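Local coordinates for uncharacterized protein (Staphylococcus aureus subsp. aureus Mu50, PDB 4QPV) that is of unknown function but belongs to the DUF1672 family, whose fold repeats a unit of one kinked helix and three beta strands, at residues K48-I51 and A52-G55; N160-M163 and K164-S168; R189-Q192 and P193-K196; K200-R203 and D204-N208; D235-I238 and D239-D243. One frame throughout, in Å; residues are numbered along the deposited sequence.

Contact 1: K48-I51 and A52-G55; sequences KDKI and AKRG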
loop_
_atom_site.group_PDB
_atom_site.type_symbol
_atom_site.label_atom_id
_atom_site.label_comp_id
_atom_site.label_asym_id
_atom_site.label_seq_id
_atom_site.Cartn_x
_atom_site.Cartn_y
_atom_site.Cartn_z
ATOM N N LYS A 48 9.445 -2.619 21.317
ATOM C CA LYS A 48 9.567 -2.637 19.863
ATOM C C LYS A 48 9.832 -4.056 19.335
ATOM O O LYS A 48 9.096 -4.490 18.463
ATOM C CB LYS A 48 10.682 -1.663 19.431
ATOM C CG LYS A 48 10.894 -1.559 17.929
ATOM C CD LYS A 48 12.184 -0.804 17.626
ATOM C CE LYS A 48 12.546 -0.829 16.159
ATOM N NZ LYS A 48 13.942 -0.359 15.927
ATOM N N ASP A 49 10.834 -4.797 19.883
ATOM C CA ASP A 49 11.148 -6.146 19.383
ATOM C C ASP A 49 10.009 -7.158 19.602
ATOM O O ASP A 49 9.687 -7.926 18.696
ATOM C CB ASP A 49 12.446 -6.680 20.009
ATOM C CG ASP A 49 13.692 -5.895 19.608
ATOM O OD1 ASP A 49 13.614 -5.099 18.644
ATOM O OD2 ASP A 49 14.730 -6.054 20.275
ATOM N N LYS A 50 9.416 -7.165 20.786
ATOM C CA LYS A 50 8.327 -8.098 21.082
ATOM C C LYS A 50 7.125 -7.787 20.201
ATOM O O LYS A 50 6.524 -8.700 19.647
ATOM C CB LYS A 50 7.924 -8.000 22.573
ATOM C CG LYS A 50 6.728 -8.882 22.990
ATOM C CD LYS A 50 7.068 -10.376 22.895
ATOM C CE LYS A 50 6.109 -11.207 23.708
ATOM N NZ LYS A 50 6.642 -12.576 23.938
ATOM N N ILE A 51 6.792 -6.496 20.057
ATOM C CA ILE A 51 5.612 -6.100 19.274
ATOM C C ILE A 51 5.842 -6.469 17.799
ATOM O O ILE A 51 4.934 -7.018 17.156
ATOM C CB ILE A 51 5.243 -4.601 19.485
ATOM C CG1 ILE A 51 4.792 -4.324 20.942
ATOM C CG2 ILE A 51 4.161 -4.156 18.488
ATOM C CD1 ILE A 51 4.912 -2.782 21.365
ATOM N N ALA A 52 7.062 -6.215 17.288
ATOM C CA ALA A 52 7.440 -6.570 15.911
ATOM C C ALA A 52 7.286 -8.080 15.684
ATOM O O ALA A 52 6.675 -8.494 14.698
ATOM C CB ALA A 52 8.872 -6.135 15.629
ATOM N N LYS A 53 7.774 -8.898 16.644
ATOM C CA LYS A 53 7.689 -10.359 16.585
ATOM C C LYS A 53 6.221 -10.814 16.560
ATOM O O LYS A 53 5.872 -11.688 15.755
ATOM C CB LYS A 53 8.438 -10.988 17.800
ATOM C CG LYS A 53 8.347 -12.511 17.858
ATOM C CD LYS A 53 9.301 -13.142 18.873
ATOM C CE LYS A 53 8.879 -12.979 20.312
ATOM N NZ LYS A 53 9.711 -13.823 21.212
ATOM N N ARG A 54 5.375 -10.227 17.439
ATOM C CA ARG A 54 3.937 -10.573 17.497
ATOM C C ARG A 54 3.211 -10.147 16.203
ATOM O O ARG A 54 2.343 -10.880 15.719
ATOM C CB ARG A 54 3.251 -9.972 18.741
ATOM C CG ARG A 54 3.769 -10.566 20.076
ATOM C CD ARG A 54 3.251 -11.983 20.293
ATOM N NE ARG A 54 2.002 -11.992 21.055
ATOM C CZ ARG A 54 1.153 -13.016 21.105
ATOM N NH1 ARG A 54 1.368 -14.104 20.374
ATOM N NH2 ARG A 54 0.084 -12.958 21.880
ATOM N N GLY A 55 3.573 -8.994 15.650
ATOM C CA GLY A 55 3.003 -8.525 14.382
ATOM C C GLY A 55 3.326 -9.469 13.240
ATOM O O GLY A 55 2.437 -9.878 12.489
HETATM O O HOH W 1 9.416 -12.793 23.724
#
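Lys50 and Lys53 meet on one side of helix 48-63, three residues apart. This is the first part of a regular alpha helix that packs against the antiparallel sheet of strands 67-75, 78-87 and 90-98. The side chain of Lys53 can be traced atom by atom. Lys53 CB rests near two carbonyl oxygens of the previous turn, 3.4 Å from Asp49 O and a little farther from Lys50 O. CG stands anti to the backbone N (chi1 177°) and CD continues the extended run. The chain then bends at chi3, 75°. That bend brings Lys53 CE to 4.1 Å from Lys50 CD, where the two side chains cross at a slant. Lys50 has its own bend one bond earlier, at chi2, 67°. Both ammonium groups end near each other, with Lys50 NZ 4.3 Å from Lys53 NZ. One water accepts from both. Asp106 probably offsets the paired positive charge: it forms a salt bridge with Lys50 and a long, weak ion pair with Lys53.

Arg54 leaves the same turn on another path. Arg54 CG passes 3.4 Å from Lys50 O. Arg54 NE donates to Ile102 O, and NH1 bonds to Gln57 OE1 and Ser107 O. Ile51 is buried against Val72, Val79 and Val81 of the sheet, and Ala52 touches Ala69. Four backbone bonds of the i to i+4 kind tie the turns together. The last of them runs from Gly55 N to Ile51 O at 2.8 Å.

Contact 2: N160-M163 and K164-S168; sequences NAIM and KTQNS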
loop_
_atom_site.group_PDB
_atom_site.type_symbol
_atom_site.label_atom_id
_atom_site.label_comp_id
_atom_site.label_asym_id
_atom_site.label_seq_id
_atom_site.Cartn_x
_atom_site.Cartn_y
_atom_site.Cartn_z
ATOM N N ASN A 160 11.695 5.292 2.247
ATOM C CA ASN A 160 11.525 5.218 3.705
ATOM C C ASN A 160 10.131 5.636 4.130
ATOM O O ASN A 160 9.543 4.996 5.001
ATOM C CB ASN A 160 12.544 6.069 4.435
ATOM C CG ASN A 160 13.854 5.383 4.658
ATOM O OD1 ASN A 160 14.902 5.877 4.255
ATOM N ND2 ASN A 160 13.822 4.235 5.305
ATOM N N ALA A 161 9.589 6.694 3.486
ATOM C CA ALA A 161 8.247 7.163 3.826
ATOM C C ALA A 161 7.209 6.061 3.574
ATOM O O ALA A 161 6.366 5.828 4.438
ATOM C CB ALA A 161 7.898 8.413 3.012
ATOM N N ILE A 162 7.276 5.367 2.420
ATOM C CA ILE A 162 6.253 4.339 2.144
ATOM C C ILE A 162 6.424 3.115 3.080
ATOM O O ILE A 162 5.423 2.538 3.513
ATOM C CB ILE A 162 6.188 3.917 0.646
ATOM C CG1 ILE A 162 7.450 3.193 0.189
ATOM C CG2 ILE A 162 5.833 5.116 -0.301
ATOM C CD1 ILE A 162 7.365 2.567 -1.190
HETATM N N MSE A 163 7.675 2.756 3.395
HETATM C CA MSE A 163 7.937 1.593 4.257
HETATM C C MSE A 163 7.475 1.844 5.692
HETATM O O MSE A 163 6.859 0.953 6.296
HETATM C CB MSE A 163 9.426 1.214 4.233
HETATM C CG MSE A 163 9.847 0.541 2.931
HETATM SE SE MSE A 163 8.840 -1.106 2.504
HETATM C CE MSE A 163 8.385 -0.606 0.745
ATOM N N LYS A 164 7.697 3.037 6.217
ATOM C CA LYS A 164 7.341 3.342 7.604
ATOM C C LYS A 164 5.956 3.918 7.852
ATOM O O LYS A 164 5.513 3.890 9.012
ATOM C CB LYS A 164 8.382 4.319 8.154
ATOM C CG LYS A 164 9.758 3.670 8.248
ATOM C CD LYS A 164 10.822 4.577 8.799
ATOM C CE LYS A 164 12.162 3.867 8.734
ATOM N NZ LYS A 164 13.077 4.305 9.822
ATOM N N THR A 165 5.293 4.506 6.823
ATOM C CA THR A 165 4.056 5.237 7.121
ATOM C C THR A 165 2.814 4.790 6.357
ATOM O O THR A 165 1.732 5.325 6.621
ATOM C CB THR A 165 4.270 6.754 6.884
ATOM O OG1 THR A 165 4.277 7.073 5.482
ATOM C CG2 THR A 165 5.534 7.303 7.562
ATOM N N GLN A 166 2.955 3.878 5.389
ATOM C CA GLN A 166 1.820 3.479 4.543
ATOM C C GLN A 166 1.465 2.021 4.777
ATOM O O GLN A 166 2.340 1.222 5.139
ATOM C CB GLN A 166 2.137 3.756 3.055
ATOM C CG GLN A 166 2.570 5.234 2.781
ATOM C CD GLN A 166 1.461 6.246 3.033
ATOM O OE1 GLN A 166 0.336 6.130 2.530
ATOM N NE2 GLN A 166 1.758 7.274 3.817
ATOM N N ASN A 167 0.172 1.684 4.592
ATOM C CA ASN A 167 -0.352 0.362 4.950
ATOM C C ASN A 167 -1.571 -0.037 4.112
ATOM O O ASN A 167 -2.468 -0.718 4.624
ATOM C CB ASN A 167 -0.764 0.431 6.463
ATOM C CG ASN A 167 -1.844 1.458 6.776
ATOM O OD1 ASN A 167 -2.356 2.173 5.900
ATOM N ND2 ASN A 167 -2.229 1.554 8.034
ATOM N N SER A 168 -1.632 0.395 2.843
ATOM C CA SER A 168 -2.832 0.134 2.034
ATOM C C SER A 168 -2.754 -1.133 1.181
ATOM O O SER A 168 -3.755 -1.533 0.572
ATOM C CB SER A 168 -3.094 1.315 1.108
ATOM O OG SER A 168 -1.974 1.533 0.261
HETATM O O HOH W 2 4.449 -0.112 5.936
#
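Thr165 OG1 donates to Ala161 O at 2.6 Å. Ala161 O also accepts from Thr165 N at 2.9 Å. The hydroxyl sits above the carbonyl plane and the amide N comes from the opposite face, so one oxygen is gripped twice by a single residue. The threonine torsion explains this: OG1 lies between the backbone N and the carbonyl carbon (chi1 76°), which turns it back toward the preceding turn. One residue earlier, Lys164 N bonds to Asn160 O at 3.0 Å. The Lys164 side chain runs alongside Asn160 in the same direction, its CE 3.8 Å from Asn160 ND2.

These bonds belong to the last turn of the short helix 159-165, at its C-terminal end. Gln166 is the first residue to leave helical geometry. Gln166 N still reaches Ile162 O, but weakly, at 3.4 Å. Its side chain folds back at chi2, -66°, and Gln166 NE2 donates to Thr165 OG1 at 3.0 Å, with the hydroxyl oxygen in the amide plane. Thr165 OG1 therefore both donates and accepts.

In the next shell, Gln166 NE2 also bonds to Pro274 O, and Thr165 packs on Phe32 and Pro274. A water donates to Met163 O and to Gln166 O, bridging the helix end to the outgoing chain. Met163 O also accepts from Thr70 OG1, and Lys164 O from Asn71 ND2.

Contact 3: R189-Q192 and P193-K196; sequences RYFQ and PLIK
Gln192 and Pro193 adjoin at the turn that follows helix 184-190, and Leu194 and Ile195 complete it. Pro193 has no N-H to give. Pro193 CG comes 4.0 Å from Arg189 O, one turn back. Gln192 CG stands anti to the backbone N (chi1 -164°). Gln192 CG meets Ile195 CD1 at 3.9 Å, and the two side chains slant across each other. The amide end of Gln192 reaches away to Lys188, which bonds to OE1.

Two successive i to i+3 backbone bonds make overlapping beta turns. Leu194 N donates to Phe191 O at 2.9 Å and Ile195 N to Gln192 O at 3.2 Å. Both donors stand about 50° out of the carbonyl plane. A water carries the path onward, donating to Gln192 O and accepting from Lys196 N. Leu194 CD1 lies 3.7 Å from Tyr190 O.

The turn joins helix 184-190 to helix 199-212. Phe191 is buried between the latter and helix 116-133, against Leu126 and Phe129. Ile195 also packs on Phe129, while Leu194 reaches Phe202 of helix 199-212.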
loop_
_atom_site.group_PDB
_atom_site.type_symbol
_atom_site.label_atom_id
_atom_site.label_comp_id
_atom_site.label_asym_id
_atom_site.label_seq_id
_atom_site.Cartn_x
_atom_site.Cartn_y
_atom_site.Cartn_z
ATOM N N ARG A 189 -9.921 -20.182 1.983
ATOM C CA ARG A 189 -10.474 -21.087 0.979
ATOM C C ARG A 189 -9.969 -20.807 -0.451
ATOM O O ARG A 189 -9.656 -21.752 -1.172
ATOM C CB ARG A 189 -12.012 -21.011 1.010
ATOM C CG ARG A 189 -12.718 -21.939 0.026
ATOM C CD ARG A 189 -14.217 -21.786 0.100
ATOM N NE ARG A 189 -14.883 -22.567 -0.943
ATOM C CZ ARG A 189 -16.189 -22.535 -1.180
ATOM N NH1 ARG A 189 -16.984 -21.752 -0.458
ATOM N NH2 ARG A 189 -16.711 -23.273 -2.151
ATOM N N TYR A 190 -9.925 -19.539 -0.868
ATOM C CA TYR A 190 -9.606 -19.226 -2.258
ATOM C C TYR A 190 -8.195 -18.703 -2.538
ATOM O O TYR A 190 -7.721 -18.862 -3.670
ATOM C CB TYR A 190 -10.609 -18.190 -2.783
ATOM C CG TYR A 190 -12.041 -18.682 -2.844
ATOM C CD1 TYR A 190 -12.473 -19.507 -3.880
ATOM C CD2 TYR A 190 -12.977 -18.281 -1.896
ATOM C CE1 TYR A 190 -13.789 -19.963 -3.939
ATOM C CE2 TYR A 190 -14.301 -18.720 -1.953
ATOM C CZ TYR A 190 -14.703 -19.558 -2.980
ATOM O OH TYR A 190 -16.010 -19.981 -3.047
ATOM N N PHE A 191 -7.534 -18.050 -1.563
ATOM C CA PHE A 191 -6.260 -17.412 -1.892
ATOM C C PHE A 191 -5.017 -17.996 -1.203
ATOM O O PHE A 191 -3.995 -18.142 -1.869
ATOM C CB PHE A 191 -6.366 -15.913 -1.616
ATOM C CG PHE A 191 -7.433 -15.248 -2.457
ATOM C CD1 PHE A 191 -7.176 -14.880 -3.778
ATOM C CD2 PHE A 191 -8.688 -14.968 -1.927
ATOM C CE1 PHE A 191 -8.164 -14.262 -4.558
ATOM C CE2 PHE A 191 -9.673 -14.344 -2.707
ATOM C CZ PHE A 191 -9.405 -14.000 -4.020
ATOM N N GLN A 192 -5.072 -18.324 0.094
ATOM C CA GLN A 192 -3.891 -18.894 0.761
ATOM C C GLN A 192 -3.328 -20.135 0.001
ATOM O O GLN A 192 -2.100 -20.184 -0.170
ATOM C CB GLN A 192 -4.177 -19.254 2.227
ATOM C CG GLN A 192 -2.894 -19.468 3.025
ATOM C CD GLN A 192 -3.096 -19.484 4.516
ATOM O OE1 GLN A 192 -3.840 -18.673 5.080
ATOM N NE2 GLN A 192 -2.353 -20.345 5.205
ATOM N N PRO A 193 -4.159 -21.095 -0.531
ATOM C CA PRO A 193 -3.571 -22.244 -1.250
ATOM C C PRO A 193 -2.784 -21.872 -2.515
ATOM O O PRO A 193 -2.051 -22.718 -3.021
ATOM C CB PRO A 193 -4.790 -23.105 -1.618
ATOM C CG PRO A 193 -5.852 -22.704 -0.668
ATOM C CD PRO A 193 -5.629 -21.238 -0.442
ATOM N N LEU A 194 -2.914 -20.630 -3.021
ATOM C CA LEU A 194 -2.225 -20.216 -4.242
ATOM C C LEU A 194 -0.778 -19.765 -4.018
ATOM O O LEU A 194 -0.018 -19.730 -4.989
ATOM C CB LEU A 194 -2.989 -19.072 -4.950
ATOM C CG LEU A 194 -4.436 -19.319 -5.363
ATOM C CD1 LEU A 194 -5.023 -18.081 -6.029
ATOM C CD2 LEU A 194 -4.567 -20.543 -6.273
ATOM N N ILE A 195 -0.404 -19.395 -2.778
ATOM C CA ILE A 195 0.927 -18.832 -2.463
ATOM C C ILE A 195 2.103 -19.685 -3.019
ATOM O O ILE A 195 2.969 -19.152 -3.710
ATOM C CB ILE A 195 1.115 -18.582 -0.935
ATOM C CG1 ILE A 195 0.039 -17.600 -0.372
ATOM C CG2 ILE A 195 2.539 -18.084 -0.629
ATOM C CD1 ILE A 195 -0.068 -17.550 1.238
ATOM N N LYS A 196 2.125 -20.985 -2.708
ATOM C CA LYS A 196 3.227 -21.878 -3.070
ATOM C C LYS A 196 3.193 -22.369 -4.524
ATOM O O LYS A 196 4.131 -23.051 -4.936
ATOM C CB LYS A 196 3.273 -23.079 -2.109
ATOM C CG LYS A 196 3.810 -22.720 -0.717
ATOM C CD LYS A 196 3.726 -23.913 0.231
ATOM C CE LYS A 196 4.147 -23.577 1.640
ATOM N NZ LYS A 196 3.979 -24.739 2.555
HETATM O O HOH W 3 0.082 -22.026 -0.532
#

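Contact 4: K200-R203 and D204-N208; sequences KSFR and DGMRN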
loop_
_atom_site.group_PDB
_atom_site.type_symbol
_atom_site.label_atom_id
_atom_site.label_comp_id
_atom_site.label_asym_id
_atom_site.label_seq_id
_atom_site.Cartn_x
_atom_site.Cartn_y
_atom_site.Cartn_z
ATOM N N LYS A 200 2.433 -19.578 -13.417
ATOM C CA LYS A 200 1.354 -19.914 -14.353
ATOM C C LYS A 200 0.132 -20.416 -13.582
ATOM O O LYS A 200 -0.969 -19.902 -13.812
ATOM C CB LYS A 200 1.816 -20.929 -15.415
ATOM C CG LYS A 200 2.527 -20.243 -16.573
ATOM C CD LYS A 200 2.763 -21.163 -17.767
ATOM C CE LYS A 200 3.406 -20.411 -18.908
ATOM N NZ LYS A 200 3.839 -21.321 -19.997
ATOM N N SER A 201 0.341 -21.372 -12.641
ATOM C CA SER A 201 -0.717 -21.933 -11.796
ATOM C C SER A 201 -1.315 -20.844 -10.897
ATOM O O SER A 201 -2.519 -20.853 -10.647
ATOM C CB SER A 201 -0.178 -23.086 -10.952
ATOM O OG SER A 201 -1.138 -23.562 -10.022
ATOM N N PHE A 202 -0.471 -19.903 -10.419
ATOM C CA PHE A 202 -0.918 -18.803 -9.560
ATOM C C PHE A 202 -1.890 -17.908 -10.310
ATOM O O PHE A 202 -2.954 -17.581 -9.784
ATOM C CB PHE A 202 0.266 -17.972 -9.036
ATOM C CG PHE A 202 -0.160 -16.798 -8.176
ATOM C CD1 PHE A 202 -0.406 -16.962 -6.818
ATOM C CD2 PHE A 202 -0.354 -15.537 -8.738
ATOM C CE1 PHE A 202 -0.814 -15.882 -6.029
ATOM C CE2 PHE A 202 -0.785 -14.463 -7.955
ATOM C CZ PHE A 202 -0.990 -14.635 -6.599
ATOM N N ARG A 203 -1.514 -17.502 -11.531
ATOM C CA ARG A 203 -2.317 -16.619 -12.370
ATOM C C ARG A 203 -3.641 -17.288 -12.750
ATOM O O ARG A 203 -4.674 -16.621 -12.689
ATOM C CB ARG A 203 -1.536 -16.159 -13.611
ATOM C CG ARG A 203 -0.418 -15.149 -13.270
ATOM C CD ARG A 203 0.209 -14.513 -14.512
ATOM N NE ARG A 203 0.826 -15.514 -15.390
ATOM C CZ ARG A 203 2.115 -15.847 -15.375
ATOM N NH1 ARG A 203 2.957 -15.241 -14.541
ATOM N NH2 ARG A 203 2.575 -16.775 -16.203
ATOM N N ASP A 204 -3.621 -18.609 -13.058
ATOM C CA ASP A 204 -4.823 -19.402 -13.356
ATOM C C ASP A 204 -5.746 -19.436 -12.121
ATOM O O ASP A 204 -6.959 -19.252 -12.249
ATOM C CB ASP A 204 -4.437 -20.848 -13.774
ATOM C CG ASP A 204 -3.983 -21.027 -15.218
ATOM O OD1 ASP A 204 -3.803 -20.007 -15.921
ATOM O OD2 ASP A 204 -3.799 -22.188 -15.641
ATOM N N GLY A 205 -5.148 -19.637 -10.952
ATOM C CA GLY A 205 -5.846 -19.676 -9.667
ATOM C C GLY A 205 -6.560 -18.377 -9.335
ATOM O O GLY A 205 -7.702 -18.401 -8.860
HETATM N N MSE A 206 -5.890 -17.233 -9.609
HETATM C CA MSE A 206 -6.418 -15.876 -9.406
HETATM C C MSE A 206 -7.634 -15.641 -10.306
HETATM O O MSE A 206 -8.621 -15.061 -9.848
HETATM C CB MSE A 206 -5.338 -14.814 -9.689
HETATM C CG MSE A 206 -4.307 -14.688 -8.577
HETATM SE SE MSE A 206 -5.027 -14.083 -6.867
HETATM C CE MSE A 206 -5.231 -12.220 -7.305
ATOM N N ARG A 207 -7.558 -16.090 -11.584
ATOM C CA ARG A 207 -8.659 -16.006 -12.552
ATOM C C ARG A 207 -9.866 -16.798 -12.046
ATOM O O ARG A 207 -10.968 -16.254 -12.005
ATOM C CB ARG A 207 -8.238 -16.510 -13.950
ATOM C CG ARG A 207 -7.482 -15.472 -14.766
ATOM C CD ARG A 207 -6.993 -16.038 -16.087
ATOM N NE ARG A 207 -5.703 -15.452 -16.458
ATOM C CZ ARG A 207 -4.550 -16.116 -16.481
ATOM N NH1 ARG A 207 -4.514 -17.409 -16.190
ATOM N NH2 ARG A 207 -3.429 -15.497 -16.822
ATOM N N ASN A 208 -9.642 -18.058 -11.611
ATOM C CA ASN A 208 -10.681 -18.942 -11.081
ATOM C C ASN A 208 -11.304 -18.361 -9.803
ATOM O O ASN A 208 -12.520 -18.425 -9.659
ATOM C CB ASN A 208 -10.122 -20.362 -10.817
ATOM C CG ASN A 208 -11.145 -21.329 -10.255
ATOM O OD1 ASN A 208 -12.154 -21.655 -10.896
ATOM N ND2 ASN A 208 -10.908 -21.802 -9.037
HETATM O O HOH W 4 -0.875 -15.767 -17.991
#
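The Phe202 ring takes Met206 CG over one face, 4.0 Å from the ring centroid and 29° off the normal, a CH-pi contact. In this selenomethionine, Met206 SE lies obliquely, 4.8 Å from the Phe202 ring centroid, making a Met-aromatic contact. Phe202 CG is anti to the backbone N (chi1 178°), which lays the ring alongside the Met206 side chain. The Arg207 guanidinium has Arg203 O over one face, 3.5 Å above its plane and toward the rim. At its edge, in plane, is Asp204 CG. Arg207 NH1 forms a salt bridge with Asp204 OD1 at 2.7 Å. This probably helps hold the guanidinium against the backbone.

Arg207 NH2 lies at the edge of the Arg203 guanidinium, near its plane, 4.5 Å from Arg203 NE. One water accepts from both of these nitrogens. Regular i to i+4 backbone bonds join the two turns, including Met206 N to Phe202 O at 3.0 Å.

These residues split helix 199-212 into an apolar and a charged side. On the apolar side, Phe202 and Met206 pack on Ala133 of helix 116-133, and Met206 also meets Phe129. Arg132 makes a cation-pi contact with Phe202. Leu194, in the loop after helix 184-190, touches Met206.

Contact 5: D235-I238 and D239-D243; sequences DNTI and DEMID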
loop_
_atom_site.group_PDB
_atom_site.type_symbol
_atom_site.label_atom_id
_atom_site.label_comp_id
_atom_site.label_asym_id
_atom_site.label_seq_id
_atom_site.Cartn_x
_atom_site.Cartn_y
_atom_site.Cartn_z
ATOM N N ASP A 235 -4.933 24.148 -12.249
ATOM C CA ASP A 235 -5.068 24.809 -13.547
ATOM C C ASP A 235 -3.752 24.846 -14.346
ATOM O O ASP A 235 -3.794 24.736 -15.572
ATOM C CB ASP A 235 -5.612 26.240 -13.374
ATOM C CG ASP A 235 -7.093 26.342 -13.028
ATOM O OD1 ASP A 235 -7.771 25.289 -12.972
ATOM O OD2 ASP A 235 -7.578 27.476 -12.833
ATOM N N ASN A 236 -2.586 25.017 -13.678
ATOM C CA ASN A 236 -1.342 25.097 -14.473
ATOM C C ASN A 236 -0.623 23.725 -14.682
ATOM O O ASN A 236 0.420 23.678 -15.342
ATOM C CB ASN A 236 -0.369 26.164 -13.908
ATOM C CG ASN A 236 0.341 25.818 -12.603
ATOM O OD1 ASN A 236 0.473 24.656 -12.196
ATOM N ND2 ASN A 236 0.820 26.841 -11.922
ATOM N N THR A 237 -1.191 22.623 -14.186
ATOM C CA THR A 237 -0.543 21.329 -14.366
ATOM C C THR A 237 -1.500 20.335 -15.071
ATOM O O THR A 237 -1.044 19.266 -15.483
ATOM C CB THR A 237 -0.007 20.832 -12.987
ATOM O OG1 THR A 237 0.811 21.872 -12.438
ATOM C CG2 THR A 237 0.830 19.526 -13.078
ATOM N N ILE A 238 -2.805 20.682 -15.226
ATOM C CA ILE A 238 -3.775 19.780 -15.870
ATOM C C ILE A 238 -3.327 19.372 -17.297
ATOM O O ILE A 238 -3.380 18.184 -17.620
ATOM C CB ILE A 238 -5.238 20.304 -15.868
ATOM C CG1 ILE A 238 -6.246 19.287 -16.494
ATOM C CG2 ILE A 238 -5.377 21.692 -16.518
ATOM C CD1 ILE A 238 -6.338 17.961 -15.830
ATOM N N ASP A 239 -2.891 20.331 -18.129
ATOM C CA ASP A 239 -2.477 20.006 -19.502
ATOM C C ASP A 239 -1.315 19.029 -19.522
ATOM O O ASP A 239 -1.355 18.062 -20.280
ATOM C CB ASP A 239 -2.127 21.251 -20.303
ATOM C CG ASP A 239 -3.382 21.971 -20.700
ATOM O OD1 ASP A 239 -3.950 21.630 -21.770
ATOM O OD2 ASP A 239 -3.812 22.868 -19.944
ATOM N N GLU A 240 -0.324 19.227 -18.644
ATOM C CA GLU A 240 0.828 18.317 -18.580
ATOM C C GLU A 240 0.401 16.899 -18.198
ATOM O O GLU A 240 0.918 15.946 -18.777
ATOM C CB GLU A 240 1.873 18.855 -17.600
ATOM C CG GLU A 240 2.655 20.010 -18.201
ATOM C CD GLU A 240 3.274 20.870 -17.123
ATOM O OE1 GLU A 240 2.571 21.757 -16.586
ATOM O OE2 GLU A 240 4.434 20.590 -16.751
HETATM N N MSE A 241 -0.603 16.766 -17.298
HETATM C CA MSE A 241 -1.121 15.463 -16.860
HETATM C C MSE A 241 -1.933 14.796 -17.978
HETATM O O MSE A 241 -1.802 13.581 -18.197
HETATM C CB MSE A 241 -1.922 15.582 -15.558
HETATM C CG MSE A 241 -1.012 15.886 -14.340
HETATM SE SE MSE A 241 0.392 14.501 -14.071
HETATM C CE MSE A 241 1.910 15.417 -14.789
ATOM N N ILE A 242 -2.696 15.590 -18.733
ATOM C CA ILE A 242 -3.433 15.068 -19.886
ATOM C C ILE A 242 -2.416 14.513 -20.879
ATOM O O ILE A 242 -2.603 13.421 -21.396
ATOM C CB ILE A 242 -4.333 16.162 -20.534
ATOM C CG1 ILE A 242 -5.577 16.441 -19.644
ATOM C CG2 ILE A 242 -4.745 15.782 -21.985
ATOM C CD1 ILE A 242 -6.327 17.783 -20.031
ATOM N N ASP A 243 -1.321 15.250 -21.097
ATOM C CA ASP A 243 -0.296 14.831 -22.049
ATOM C C ASP A 243 0.422 13.570 -21.570
ATOM O O ASP A 243 0.600 12.648 -22.359
ATOM C CB ASP A 243 0.698 15.962 -22.328
ATOM C CG ASP A 243 1.667 15.601 -23.432
ATOM O OD1 ASP A 243 1.202 15.360 -24.574
ATOM O OD2 ASP A 243 2.890 15.575 -23.160
HETATM O O HOH W 5 -2.327 23.503 -17.641
#
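Met241 N donates to Thr237 O at 3.1 Å and Ile242 N to Ile238 O at 2.9 Å, but the N atoms of Asp239 and Glu240 have no bond to the turn before, and the helix is kinked there. Ile238 and Ile242 meet along one side of the helix. Ile238 CG1 is 3.8 Å from Ile242 CD1, and the two side chains cross at an angle. Ile238 CG1 stands anti to its N (chi1 -177°), pointing the branch toward the next turn. Ile238 CG2 instead comes 3.9 Å from Asp239 OD2. A water lies near Asp235 O and Asp239 OD2, within hydrogen-bonding distance of each.

Helix 234-249 is the crossover of a beta-alpha-beta unit, between the parallel strands 220-227 and 259-265. Its buried side carries Thr237 and Met241. Thr237 packs on Ile264 and Ile282, Met241 on Leu262, Ile264 and Val284. Met241 CG lies 3.6 Å from Thr237 O.

Thr237 OG1 donates to Asn236 OD1 at 2.8 Å, in the carbonyl plane of that amide. Glu240 OE1 sits 3.1 Å from Asn236 O, though both are acceptors. Lys229 NZ probably eases this approach: it forms a salt bridge with Glu240 OE1 and also bonds to Thr237 OG1. Asn236 ND2 in turn bonds to Asn231 O.

The five contacts follow one another along a single chain, and no ligand or active site is known to tie them together. Contacts 3 and 4 touch directly, with centres about 10 Å apart. Leu194 O lies 3.3 Å from Phe202 CD1, and Phe191 CD1 lies 3.8 Å from Met206 SE. Both contacts also pack on helix 116-133, where they share Phe129. Contact 2 is nearest the middle of the chain, about 7 Å from its centre. Its centre is about 17 Å from that of contact 1, and strands 67-75 and 78-87 touch both. Contact 5 lies across the chain's centre from contacts 1 and 3, about 45 and 42 Å away between centres.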